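Hydrazine synthase subunit gamma (Candidatus Kuenenia stuttgartiensis, PDB 5C2V) catalyses, within the hydrazine synthase complex, the three-electron reduction of nitric oxide to hydroxylamine, the first half-reaction of hydrazine synthesis, and carries two heme c groups. Local coordinates at residues V226-I229 and S230-E233; L279-T282 and I283-T286. All blocks are in the same frame, centred on the assembly; numbering follows the deposited sequence.

Contact 1: V226-I229 and S230-E233; sequences VFNI and SALE
N228 reaches over the first turn of helix 229-234 as its N-cap, and its side chain meets S230 and A231 across the turn. With CG anti to the backbone N (chi1 -161°), the amide swings beside its own carbonyl carbon, and OD1 comes to lie near the start of the helix. There it takes two donors. The hydroxyl of S230 is the nearer, OG to OD1 2.7 Å, arriving tilted from the plane of the amide; the chi1 of S230, 49°, turns OG back toward the cap. The backbone N of A231 gives the second, a weak capping bond of 3.4 Å to OD1. Packing backs up the polar bonds: the methyl CB of A231 sits against the amide of N228, 3.5 Å from its CG and almost as near to CB and ND2. The amide is buried and also touches R277, while A231 rests on I247 and on E236, which lies just past the helix's C-terminal end. One step before the cap residue F227 turns away from the helix, where its ring forms a cation-pi pair with R213. V226, by contrast, points back at the turn and crosses L232 at a slant, with CG1 against CB and CG2 against CD1. Two backbone bonds then set the helical repeat, from E233 N to the carbonyl of I229 and from L232 N to that of N228. The same carbonyl oxygen of N228 also touches the L232 side chain at its root, CB lying 3.3 Å from N228 O.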
loop_
_atom_site.group_PDB
_atom_site.type_symbol
_atom_site.label_atom_id
_atom_site.label_comp_id
_atom_site.label_asym_id
_atom_site.label_seq_id
_atom_site.Cartn_x
_atom_site.Cartn_y
_atom_site.Cartn_z
ATOM N N VAL C 226 47.781 -14.636 15.042
ATOM C CA VAL C 226 47.436 -15.969 15.502
ATOM C C VAL C 226 48.490 -16.439 16.496
ATOM O O VAL C 226 49.667 -16.557 16.157
ATOM C CB VAL C 226 47.346 -16.966 14.330
ATOM C CG1 VAL C 226 46.930 -18.341 14.829
ATOM C CG2 VAL C 226 46.378 -16.458 13.273
ATOM N N PHE C 227 48.060 -16.704 17.725
ATOM C CA PHE C 227 48.983 -17.131 18.769
ATOM C C PHE C 227 49.055 -18.648 18.857
ATOM O O PHE C 227 49.911 -19.200 19.546
ATOM C CB PHE C 227 48.580 -16.540 20.124
ATOM C CG PHE C 227 47.215 -16.963 20.600
ATOM C CD1 PHE C 227 47.036 -18.169 21.260
ATOM C CD2 PHE C 227 46.116 -16.144 20.407
ATOM C CE1 PHE C 227 45.788 -18.556 21.703
ATOM C CE2 PHE C 227 44.864 -16.524 20.854
ATOM C CZ PHE C 227 44.700 -17.733 21.499
ATOM N N ASN C 228 48.149 -19.319 18.154
ATOM C CA ASN C 228 48.137 -20.772 18.149
ATOM C C ASN C 228 48.925 -21.274 16.949
ATOM O O ASN C 228 48.490 -21.141 15.805
ATOM C CB ASN C 228 46.700 -21.296 18.123
ATOM C CG ASN C 228 46.596 -22.744 18.567
ATOM O OD1 ASN C 228 47.560 -23.503 18.486
ATOM N ND2 ASN C 228 45.418 -23.130 19.044
ATOM N N ILE C 229 50.085 -21.860 17.222
ATOM C CA ILE C 229 51.004 -22.273 16.170
ATOM C C ILE C 229 50.480 -23.505 15.445
ATOM O O ILE C 229 50.518 -23.580 14.217
ATOM C CB ILE C 229 52.408 -22.562 16.738
ATOM C CG1 ILE C 229 53.022 -21.277 17.298
ATOM C CG2 ILE C 229 53.312 -23.153 15.669
ATOM C CD1 ILE C 229 54.424 -21.450 17.838
ATOM N N SER C 230 49.980 -24.466 16.216
ATOM C CA SER C 230 49.413 -25.683 15.653
ATOM C C SER C 230 48.176 -25.379 14.812
ATOM O O SER C 230 47.945 -26.008 13.779
ATOM C CB SER C 230 49.068 -26.676 16.765
ATOM O OG SER C 230 48.328 -26.049 17.798
ATOM N N ALA C 231 47.385 -24.406 15.255
ATOM C CA ALA C 231 46.190 -24.007 14.520
ATOM C C ALA C 231 46.561 -23.217 13.269
ATOM O O ALA C 231 45.859 -23.275 12.261
ATOM C CB ALA C 231 45.265 -23.193 15.406
ATOM N N LEU C 232 47.666 -22.480 13.341
ATOM C CA LEU C 232 48.161 -21.738 12.188
ATOM C C LEU C 232 48.672 -22.703 11.126
ATOM O O LEU C 232 48.479 -22.489 9.929
ATOM C CB LEU C 232 49.267 -20.763 12.598
ATOM C CG LEU C 232 49.825 -19.877 11.482
ATOM C CD1 LEU C 232 48.760 -18.922 10.963
ATOM C CD2 LEU C 232 51.050 -19.112 11.959
ATOM N N GLU C 233 49.327 -23.768 11.578
ATOM C CA GLU C 233 49.799 -24.819 10.686
ATOM C C GLU C 233 48.615 -25.585 10.106
ATOM O O GLU C 233 48.648 -26.025 8.956
ATOM C CB GLU C 233 50.740 -25.772 11.429
ATOM C CG GLU C 233 51.267 -26.930 10.591
ATOM C CD GLU C 233 52.324 -26.503 9.590
ATOM O OE1 GLU C 233 52.680 -27.322 8.717
ATOM O OE2 GLU C 233 52.806 -25.353 9.679
#

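Contact 2: L279-T282 and I283-T286; sequences LMDT and INNT
N284 folds its side chain back over the turn at M280 and D281. CB stands 3.5 Å from M280 O and touches the CE methyl of M280, which reaches it because the M280 chain bends at chi2. A chi1 of 53° sets CG between the backbone N and the carbonyl carbon, directly over the turn, 3.6 Å from the CA of D281. The amide then splits. ND2 runs alongside the D281 side chain and gives OD1 a weak but straight bond of 3.5 Å, with the amide and carboxylate planes 67° apart. OD1 of N284 goes the other way and accepts from T286 OG1 at 2.6 Å, the hydroxyl lying above the amide plane. A water closes the ring, donating to D281 OD1 and to T286 OG1, while D281 OD2 is held by T278 N. Beneath the amide, M280 O takes two backbone donors: N284 N, 3.0 Å away and nearly in line with the carbonyl, and I283 N, from well above its plane. I283 and M280 pack on L304 of helix 301-312. T282 lies close to heme c, and its carbonyl oxygen accepts from ND1 of H293, an axial ligand of heme 2 iron. This is a short 3-10 turn running out into a loop, on the H293 side of the heme 2 pocket in the cytochrome c-like lobe.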
loop_
_atom_site.group_PDB
_atom_site.type_symbol
_atom_site.label_atom_id
_atom_site.label_comp_id
_atom_site.label_asym_id
_atom_site.label_seq_id
_atom_site.Cartn_x
_atom_site.Cartn_y
_atom_site.Cartn_z
ATOM N N LEU C 279 45.270 -29.563 28.460
ATOM C CA LEU C 279 46.335 -29.376 29.442
ATOM C C LEU C 279 47.704 -29.395 28.771
ATOM O O LEU C 279 48.585 -28.596 29.099
ATOM C CB LEU C 279 46.259 -30.458 30.522
ATOM C CG LEU C 279 45.117 -30.339 31.532
ATOM C CD1 LEU C 279 44.912 -31.646 32.277
ATOM C CD2 LEU C 279 45.404 -29.210 32.509
ATOM N N MET C 280 47.859 -30.308 27.819
ATOM C CA MET C 280 49.087 -30.454 27.047
ATOM C C MET C 280 49.512 -29.145 26.382
ATOM O O MET C 280 50.704 -28.872 26.232
ATOM C CB MET C 280 48.905 -31.546 25.988
ATOM C CG MET C 280 50.110 -31.774 25.095
ATOM S SD MET C 280 51.547 -32.390 25.992
ATOM C CE MET C 280 52.721 -32.547 24.651
ATOM N N ASP C 281 48.532 -28.334 25.998
ATOM C CA ASP C 281 48.800 -27.080 25.301
ATOM C C ASP C 281 49.356 -25.999 26.227
ATOM O O ASP C 281 49.872 -24.985 25.761
ATOM C CB ASP C 281 47.531 -26.571 24.614
ATOM C CG ASP C 281 47.006 -27.536 23.567
ATOM O OD1 ASP C 281 47.610 -27.621 22.477
ATOM O OD2 ASP C 281 45.986 -28.206 23.832
ATOM N N THR C 282 49.259 -26.218 27.537
ATOM C CA THR C 282 49.781 -25.262 28.513
ATOM C C THR C 282 51.276 -25.481 28.726
ATOM O O THR C 282 51.922 -24.785 29.509
ATOM C CB THR C 282 49.058 -25.378 29.867
ATOM O OG1 THR C 282 49.251 -26.693 30.403
ATOM C CG2 THR C 282 47.572 -25.119 29.702
ATOM N N ILE C 283 51.807 -26.456 27.999
ATOM C CA ILE C 283 53.141 -26.997 28.213
ATOM C C ILE C 283 53.947 -26.967 26.917
ATOM O O ILE C 283 55.036 -26.396 26.858
ATOM C CB ILE C 283 53.075 -28.429 28.772
ATOM C CG1 ILE C 283 52.350 -28.428 30.119
ATOM C CG2 ILE C 283 54.461 -29.002 28.930
ATOM C CD1 ILE C 283 52.153 -29.800 30.711
ATOM N N ASN C 284 53.393 -27.589 25.879
ATOM C CA ASN C 284 54.083 -27.856 24.616
ATOM C C ASN C 284 54.608 -26.626 23.865
ATOM O O ASN C 284 55.205 -26.767 22.796
ATOM C CB ASN C 284 53.154 -28.647 23.689
ATOM C CG ASN C 284 51.801 -27.979 23.503
ATOM O OD1 ASN C 284 51.643 -26.785 23.756
ATOM N ND2 ASN C 284 50.816 -28.754 23.061
ATOM N N ASN C 285 54.349 -25.435 24.403
ATOM C CA ASN C 285 54.832 -24.173 23.833
ATOM C C ASN C 285 54.205 -23.874 22.480
ATOM O O ASN C 285 54.885 -23.482 21.530
ATOM C CB ASN C 285 56.360 -24.176 23.707
ATOM C CG ASN C 285 57.059 -24.203 25.051
ATOM O OD1 ASN C 285 56.559 -23.660 26.035
ATOM N ND2 ASN C 285 58.224 -24.839 25.099
ATOM N N THR C 286 52.894 -24.067 22.412
ATOM C CA THR C 286 52.111 -23.767 21.223
ATOM C C THR C 286 51.420 -22.417 21.388
ATOM O O THR C 286 51.638 -21.492 20.606
ATOM C CB THR C 286 51.073 -24.866 20.940
ATOM O OG1 THR C 286 50.347 -25.157 22.140
ATOM C CG2 THR C 286 51.762 -26.134 20.458
HETATM O O HOH W 1 47.691 -25.559 20.663
#

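How the contacts relate
Coming from the N terminus, the chain passes strand 206-207 and a loop before contact 1, which closes the entry into helix 229-234. It then runs through strand 256-257 and the calcium-binding residues S267, G268 and T269 to contact 2, a tight turn ahead of H293 and helix 301-312. The two are local and follow in series, neither nesting nor crossing, with centres about 12 Å apart. They do meet: I229 CG1, at the helix start, lies 3.6 Å from T286 O at the far end of 283-286. The outlying short helix is thereby packed on the loop that borders heme 2, both within the cytochrome c-like part of the chain.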